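Local atomic coordinates of hydroquinone dioxygenase large subunit (PDB entry 4ZXA), a protein that forms the large subunit of a two-subunit, iron(II)-dependent hydroquinone 1,2-dioxygenase, a cupin-type enzyme that probably opens the aromatic ring of hydroquinone. Residues A25-R30 and R41-A46; L34-L39 and V114-N119; I61-F66 and S152-K157. One frame throughout, in Å; residues are numbered along the deposited sequence.

How the contacts relate
All three contacts lie in the N-terminal family region and reach the five-stranded antiparallel sheet, whose strands follow one another in chain order. The centres of contacts 1 and 3 are about 9 Å apart, and the two meet directly: Tyr29 OH bonds the carbonyl of Gly155, and Ala46 on strand 45-52 pairs with Ile61 on strand 55-62. Contact 2, where the sheet approaches strand 116-121 of the eight-stranded sheet, is centred about 20 Å from contact 1 and about 21 Å from contact 3. Along the chain contact 1 closes before contact 3 opens, while contact 2 alternates with both. Contacts 1 and 3 thus fasten loops to the sheet beside the second subunit, while contact 2 joins the two sheets.

Contact 1 (A25-R30 and R41-A46); sequences AVTGYR and RDEYFA
The ring of Tyr29 and the guanidinium of Arg41 lie nearly parallel, their planes 9° apart. The contact lays the loop after strand 19-20 against the hairpin connection between strands 37-41 and 45-52. Over the centre of one ring face sits Arg41 CD in a CH-pi contact, 3.5 Å from the ring centroid, and Arg41 NE follows over the same face, 3.3 Å from Tyr29 CE2. Tyr29 OH in turn stands over the centre of the guanidinium. At the edge of that group, in its plane, the carbonyl of Asp42 is gripped side-on by two nitrogens, Arg41 NE at 2.7 Å and Arg41 NH2 at 2.9 Å from Asp42 O. The Arg41 chain bends at chi3 (-79°), which swings NE back over the ring. Tyr29 OH is hydrogen-bonded to Gly155 O, and Arg41 NH2 to Ala153 O, tying both groups to one further loop. An alanine at Arg41 would probably leave this face of Tyr29 without its cover and Asp42 O without either of its guanidinium donors. Within the hairpin connection, Asp42 OD1 forms an Asx turn with Tyr44 N, while Asp42 OD2 bonds Thr308 of the second subunit. Thr27 OG1 accepts from Tyr29 N in an ST turn, and a water spans the gap between the segments, 2.6 Å from Thr27 OG1 and 2.9 Å from Arg41 O.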
# COMPACT_ATOMS: atom_id res chain seq x y z
N ALA E 25 5.20 13.18 23.93
CA ALA E 25 6.49 13.02 24.62
C ALA E 25 7.48 12.09 23.90
O ALA E 25 8.68 12.37 23.86
CB ALA E 25 6.26 12.54 26.06
N VAL E 26 6.98 11.00 23.34
CA VAL E 26 7.85 10.05 22.66
C VAL E 26 8.03 10.38 21.17
O VAL E 26 9.17 10.52 20.70
CB VAL E 26 7.35 8.60 22.82
CG1 VAL E 26 8.38 7.61 22.28
CG2 VAL E 26 7.02 8.30 24.28
N THR E 27 6.92 10.50 20.45
CA THR E 27 6.97 10.56 18.99
C THR E 27 7.35 11.93 18.49
O THR E 27 7.99 12.05 17.44
CB THR E 27 5.64 10.15 18.34
OG1 THR E 27 4.67 11.19 18.53
CG2 THR E 27 5.12 8.85 18.95
N GLY E 28 6.97 12.97 19.24
CA GLY E 28 7.29 14.33 18.86
C GLY E 28 6.20 14.98 18.01
O GLY E 28 6.35 16.13 17.57
N TYR E 29 5.11 14.27 17.79
CA TYR E 29 4.04 14.77 16.94
C TYR E 29 2.82 15.19 17.75
O TYR E 29 2.58 14.68 18.84
CB TYR E 29 3.60 13.72 15.91
CG TYR E 29 4.70 13.20 14.99
CD1 TYR E 29 5.30 14.02 14.04
CD2 TYR E 29 5.10 11.87 15.05
CE1 TYR E 29 6.28 13.54 13.19
CE2 TYR E 29 6.08 11.38 14.20
CZ TYR E 29 6.67 12.22 13.28
OH TYR E 29 7.65 11.74 12.44
N ARG E 30 2.04 16.11 17.19
CA ARG E 30 0.78 16.54 17.77
C ARG E 30 -0.39 15.72 17.22
O ARG E 30 -0.43 15.43 16.03
CB ARG E 30 0.52 18.00 17.41
CG ARG E 30 1.64 18.97 17.75
CD ARG E 30 1.28 20.37 17.27
NE ARG E 30 2.28 21.35 17.68
CZ ARG E 30 2.25 21.98 18.84
NH1 ARG E 30 1.27 21.73 19.71
NH2 ARG E 30 3.19 22.87 19.15
N ARG E 41 -0.35 10.53 14.61
CA ARG E 41 0.61 9.72 13.89
C ARG E 41 1.74 9.27 14.81
O ARG E 41 2.07 9.95 15.78
CB ARG E 41 1.18 10.48 12.70
CG ARG E 41 2.36 11.37 13.03
CD ARG E 41 3.31 11.50 11.85
NE ARG E 41 4.17 10.33 11.71
CZ ARG E 41 5.14 10.22 10.80
NH1 ARG E 41 5.37 11.21 9.96
NH2 ARG E 41 5.87 9.13 10.75
N ASP E 42 2.32 8.12 14.51
CA ASP E 42 3.49 7.65 15.23
C ASP E 42 4.66 7.49 14.26
O ASP E 42 4.74 8.19 13.26
CB ASP E 42 3.20 6.34 15.96
CG ASP E 42 2.70 5.25 15.05
OD1 ASP E 42 2.95 5.33 13.84
OD2 ASP E 42 2.05 4.32 15.55
N GLU E 43 5.56 6.57 14.57
CA GLU E 43 6.76 6.39 13.76
C GLU E 43 6.47 5.78 12.39
O GLU E 43 7.25 5.95 11.46
CB GLU E 43 7.79 5.55 14.53
CG GLU E 43 8.37 6.25 15.75
CD GLU E 43 7.55 6.02 17.00
OE1 GLU E 43 6.44 5.48 16.90
OE2 GLU E 43 8.02 6.39 18.09
N TYR E 44 5.36 5.07 12.27
CA TYR E 44 5.02 4.41 11.02
C TYR E 44 3.64 4.76 10.45
O TYR E 44 3.45 4.73 9.23
CB TYR E 44 5.09 2.88 11.18
CG TYR E 44 6.47 2.28 11.02
CD1 TYR E 44 7.07 1.60 12.07
CD2 TYR E 44 7.16 2.39 9.83
CE1 TYR E 44 8.32 1.03 11.93
CE2 TYR E 44 8.41 1.83 9.68
CZ TYR E 44 8.99 1.15 10.73
OH TYR E 44 10.25 0.59 10.58
N PHE E 45 2.67 5.07 11.31
CA PHE E 45 1.29 5.21 10.84
C PHE E 45 0.59 6.50 11.22
O PHE E 45 0.73 7.01 12.33
CB PHE E 45 0.44 4.04 11.33
CG PHE E 45 1.10 2.70 11.21
CD1 PHE E 45 1.28 2.10 9.97
CD2 PHE E 45 1.55 2.03 12.35
CE1 PHE E 45 1.90 0.87 9.85
CE2 PHE E 45 2.17 0.79 12.24
CZ PHE E 45 2.35 0.21 10.99
N ALA E 46 -0.19 7.02 10.28
CA ALA E 46 -1.27 7.94 10.63
C ALA E 46 -2.40 7.09 11.19
O ALA E 46 -2.65 5.97 10.73
CB ALA E 46 -1.74 8.70 9.40
O HOH W 1 2.18 10.44 18.62

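Contact 2 (L34-L39 and V114-N119); sequences LGAFEL and VNYTEN
Leu34 opens a type II' beta turn that ends at Phe37 and faces Tyr116 and Glu118; this tight hairpin joins strands 32-34 and 37-41 and touches strand 116-121, the outermost strand of the eight-stranded sheet within this chain. The turn is closed by Phe37 N to Leu34 O. At Gly35 phi is positive, and its CA lies 3.5 Å from Glu118 OE2; a CB on this residue would point at Glu118 and collide with OE2. Ala36 supplies the polar link: its backbone N donates to Glu118 OE1 at 2.9 Å, on the syn side of the carboxylate, while its CB rests 3.4 Å from Tyr116 OH. The glutamate reaches the turn because its CG is anti to the backbone N (chi1 177°) and the chain stays extended beyond it. Phe37 then takes the edge of Tyr116 toward its face in an offset edge-to-face pair, centroids 5.3 Å apart and planes at 62°, with Phe37 CZ 3.5 Å from Tyr116 CD2. Leu100, on the neighbouring strand 97-102, also packs on Phe37. Glu118 OE1 is gripped twice: Tyr116 OH donates to it at 2.6 Å, from the carboxylate face opposite to that of Ala36 N.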
# COMPACT_ATOMS: atom_id res chain seq x y z
N LEU E 34 -10.86 17.06 14.79
CA LEU E 34 -11.69 17.71 13.78
C LEU E 34 -13.06 17.13 13.98
O LEU E 34 -13.29 15.96 13.70
CB LEU E 34 -11.16 17.40 12.38
CG LEU E 34 -11.88 18.05 11.19
CD1 LEU E 34 -11.98 19.55 11.39
CD2 LEU E 34 -11.14 17.73 9.90
N GLY E 35 -13.97 17.94 14.51
CA GLY E 35 -15.27 17.44 14.93
C GLY E 35 -15.01 16.18 15.73
O GLY E 35 -14.23 16.20 16.68
N ALA E 36 -15.63 15.08 15.34
CA ALA E 36 -15.54 13.87 16.13
C ALA E 36 -14.36 12.99 15.75
O ALA E 36 -14.20 11.90 16.32
CB ALA E 36 -16.85 13.08 16.05
N PHE E 37 -13.55 13.44 14.79
CA PHE E 37 -12.39 12.67 14.34
C PHE E 37 -11.17 13.00 15.18
O PHE E 37 -10.94 14.15 15.53
CB PHE E 37 -12.05 12.96 12.86
CG PHE E 37 -12.99 12.35 11.88
CD1 PHE E 37 -12.91 11.02 11.56
CD2 PHE E 37 -13.96 13.12 11.26
CE1 PHE E 37 -13.78 10.45 10.64
CE2 PHE E 37 -14.83 12.55 10.36
CZ PHE E 37 -14.74 11.22 10.05
N GLU E 38 -10.35 12.01 15.46
CA GLU E 38 -9.05 12.25 16.04
C GLU E 38 -7.96 11.77 15.10
O GLU E 38 -7.93 10.59 14.72
CB GLU E 38 -8.90 11.54 17.38
CG GLU E 38 -8.36 12.43 18.47
CD GLU E 38 -7.25 11.79 19.26
OE1 GLU E 38 -6.62 10.82 18.76
OE2 GLU E 38 -7.01 12.25 20.40
N LEU E 39 -7.07 12.68 14.73
CA LEU E 39 -5.95 12.34 13.88
C LEU E 39 -4.61 12.40 14.63
O LEU E 39 -4.21 13.46 15.13
CB LEU E 39 -5.93 13.27 12.67
CG LEU E 39 -7.24 13.22 11.88
CD1 LEU E 39 -8.19 14.32 12.32
CD2 LEU E 39 -6.95 13.33 10.38
N VAL E 114 -20.31 0.64 10.96
CA VAL E 114 -19.17 1.12 11.73
C VAL E 114 -18.53 2.35 11.08
O VAL E 114 -17.45 2.80 11.49
CB VAL E 114 -18.08 0.05 11.88
CG1 VAL E 114 -18.65 -1.20 12.54
CG2 VAL E 114 -17.47 -0.28 10.53
N ASN E 115 -19.18 2.89 10.07
CA ASN E 115 -18.69 4.06 9.39
C ASN E 115 -19.11 5.34 10.11
O ASN E 115 -20.04 5.34 10.91
CB ASN E 115 -19.24 4.08 7.97
CG ASN E 115 -20.76 3.97 7.94
OD1 ASN E 115 -21.33 2.96 8.37
ND2 ASN E 115 -21.42 5.00 7.43
N TYR E 116 -18.43 6.43 9.81
CA TYR E 116 -18.86 7.74 10.27
C TYR E 116 -18.50 8.82 9.24
O TYR E 116 -17.43 8.78 8.63
CB TYR E 116 -18.23 8.06 11.63
CG TYR E 116 -18.51 9.45 12.15
CD1 TYR E 116 -19.72 9.77 12.76
CD2 TYR E 116 -17.55 10.45 12.05
CE1 TYR E 116 -19.97 11.05 13.25
CE2 TYR E 116 -17.78 11.72 12.54
CZ TYR E 116 -18.99 12.03 13.13
OH TYR E 116 -19.19 13.31 13.60
N THR E 117 -19.40 9.78 9.06
CA THR E 117 -19.14 10.94 8.20
C THR E 117 -19.48 12.21 8.96
O THR E 117 -20.43 12.22 9.74
CB THR E 117 -20.04 10.95 6.94
OG1 THR E 117 -20.10 9.64 6.37
CG2 THR E 117 -19.52 11.96 5.92
N GLU E 118 -18.71 13.28 8.74
CA GLU E 118 -19.03 14.58 9.34
C GLU E 118 -18.71 15.70 8.36
O GLU E 118 -17.70 15.64 7.66
CB GLU E 118 -18.27 14.81 10.65
CG GLU E 118 -18.54 16.20 11.23
CD GLU E 118 -18.13 16.35 12.68
OE1 GLU E 118 -17.65 15.35 13.28
OE2 GLU E 118 -18.30 17.46 13.24
N ASN E 119 -19.56 16.71 8.33
CA ASN E 119 -19.44 17.81 7.37
C ASN E 119 -18.68 19.00 7.96
O ASN E 119 -18.77 19.26 9.15
CB ASN E 119 -20.82 18.25 6.90
CG ASN E 119 -20.76 19.20 5.73
OD1 ASN E 119 -20.85 20.42 5.89
ND2 ASN E 119 -20.61 18.65 4.53

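Contact 3 (I61-F66 and S152-K157); sequences IPADIF and SAFGRK
Ala153 CB sits against the first turn of helix 63-75, 3.8 Å from Asp64 CA and 3.9 Å from Asp64 CB, and this is the tightly packed part of the contact. A loop that follows helix 122-136 here closes on the junction where strand 55-62 passes into the helix, with Pro62 at the N-cap position. The small methyl lets the two backbones approach to 5.2 Å between Asp64 CA and Ala153 CA. Beside it the buried Ala63 CB is more loosely placed, 4.2 Å from Ala153 O.

The Phe154 ring comes up beside this patch, edge toward the helix start. Its CG stands anti to the carbonyl carbon (chi1 -66°), and Phe154 CE1 at the ring edge lies 3.9 Å from Ala63 N. That nitrogen belongs to a residue whose backbone is hydrogen-bonded to Tyr44, and Tyr44 itself meets Phe154 edge-to-face. Phe250 of the second subunit also packs on the ring, so the phenylalanine takes part in the subunit interface as well.

The partly exposed side is looser in that it consists of the oblique approach of the Asp64 carboxylate to the Phe154 ring. The two planes are 54° apart, and Asp64 OD1 comes to 3.8 Å from Phe154 CZ. Asp64 OD2 has a long, weak ion pair with Arg68. What holds the other oxygen is local: Ile65 N donates to Asp64 OD1 at 2.7 Å, from above the carboxylate plane.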
# COMPACT_ATOMS: atom_id res chain seq x y z
N ILE E 61 -3.02 4.09 8.58
CA ILE E 61 -2.50 4.27 7.24
C ILE E 61 -1.02 4.63 7.35
O ILE E 61 -0.65 5.54 8.09
CB ILE E 61 -3.26 5.39 6.49
CG1 ILE E 61 -4.76 5.09 6.48
CG2 ILE E 61 -2.72 5.55 5.09
CD1 ILE E 61 -5.59 6.24 5.95
N PRO E 62 -0.16 3.90 6.62
CA PRO E 62 1.29 4.19 6.58
C PRO E 62 1.52 5.68 6.32
O PRO E 62 0.88 6.24 5.43
CB PRO E 62 1.78 3.38 5.38
CG PRO E 62 0.78 2.24 5.27
CD PRO E 62 -0.54 2.83 5.68
N ALA E 63 2.43 6.29 7.07
CA ALA E 63 2.57 7.74 7.13
C ALA E 63 2.92 8.37 5.79
O ALA E 63 2.47 9.48 5.49
CB ALA E 63 3.61 8.14 8.18
N ASP E 64 3.73 7.69 4.99
CA ASP E 64 4.04 8.24 3.68
C ASP E 64 2.79 8.24 2.78
O ASP E 64 2.48 9.25 2.17
CB ASP E 64 5.24 7.55 3.01
CG ASP E 64 5.06 6.05 2.85
OD1 ASP E 64 4.13 5.48 3.47
OD2 ASP E 64 5.87 5.44 2.10
N ILE E 65 2.07 7.13 2.73
CA ILE E 65 0.83 7.05 1.96
C ILE E 65 -0.14 8.15 2.40
O ILE E 65 -0.69 8.89 1.56
CB ILE E 65 0.20 5.64 2.05
CG1 ILE E 65 1.14 4.63 1.38
CG2 ILE E 65 -1.17 5.59 1.41
CD1 ILE E 65 0.64 3.21 1.42
N PHE E 66 -0.31 8.28 3.71
CA PHE E 66 -1.20 9.29 4.28
C PHE E 66 -0.82 10.71 3.88
O PHE E 66 -1.68 11.48 3.45
CB PHE E 66 -1.24 9.22 5.80
CG PHE E 66 -2.27 10.11 6.42
CD1 PHE E 66 -1.94 11.39 6.82
CD2 PHE E 66 -3.56 9.66 6.60
CE1 PHE E 66 -2.90 12.23 7.39
CE2 PHE E 66 -4.54 10.48 7.19
CZ PHE E 66 -4.20 11.77 7.58
N SER E 152 12.50 9.43 3.75
CA SER E 152 11.49 8.69 4.49
C SER E 152 10.53 9.60 5.25
O SER E 152 10.93 10.64 5.77
CB SER E 152 12.18 7.74 5.48
OG SER E 152 11.23 6.97 6.22
N ALA E 153 9.26 9.20 5.33
CA ALA E 153 8.32 9.90 6.20
C ALA E 153 8.29 9.25 7.58
O ALA E 153 7.54 9.67 8.46
CB ALA E 153 6.92 9.90 5.61
N PHE E 154 9.11 8.21 7.75
CA PHE E 154 9.04 7.39 8.96
C PHE E 154 9.94 7.91 10.09
O PHE E 154 10.95 8.57 9.85
CB PHE E 154 9.38 5.93 8.64
CG PHE E 154 8.37 5.26 7.75
CD1 PHE E 154 7.01 5.49 7.91
CD2 PHE E 154 8.78 4.39 6.75
CE1 PHE E 154 6.07 4.85 7.09
CE2 PHE E 154 7.86 3.76 5.93
CZ PHE E 154 6.50 3.98 6.10
N GLY E 155 9.54 7.61 11.32
CA GLY E 155 10.35 7.90 12.48
C GLY E 155 9.71 8.96 13.36
O GLY E 155 8.53 9.27 13.22
N ARG E 156 10.50 9.54 14.25
CA ARG E 156 9.99 10.55 15.14
C ARG E 156 10.08 11.95 14.51
O ARG E 156 10.80 12.15 13.52
CB ARG E 156 10.70 10.46 16.49
CG ARG E 156 10.46 9.11 17.13
CD ARG E 156 11.18 8.92 18.45
NE ARG E 156 10.81 7.65 19.07
CZ ARG E 156 11.49 7.08 20.07
NH1 ARG E 156 12.57 7.68 20.56
NH2 ARG E 156 11.08 5.92 20.57
N LYS E 157 9.32 12.89 15.05
CA LYS E 157 9.32 14.24 14.49
C LYS E 157 10.75 14.71 14.28
O LYS E 157 11.62 14.47 15.11
CB LYS E 157 8.58 15.20 15.40
CG LYS E 157 8.73 16.65 14.97
CD LYS E 157 8.03 16.94 13.66
CE LYS E 157 8.13 18.43 13.35
NZ LYS E 157 7.08 18.92 12.45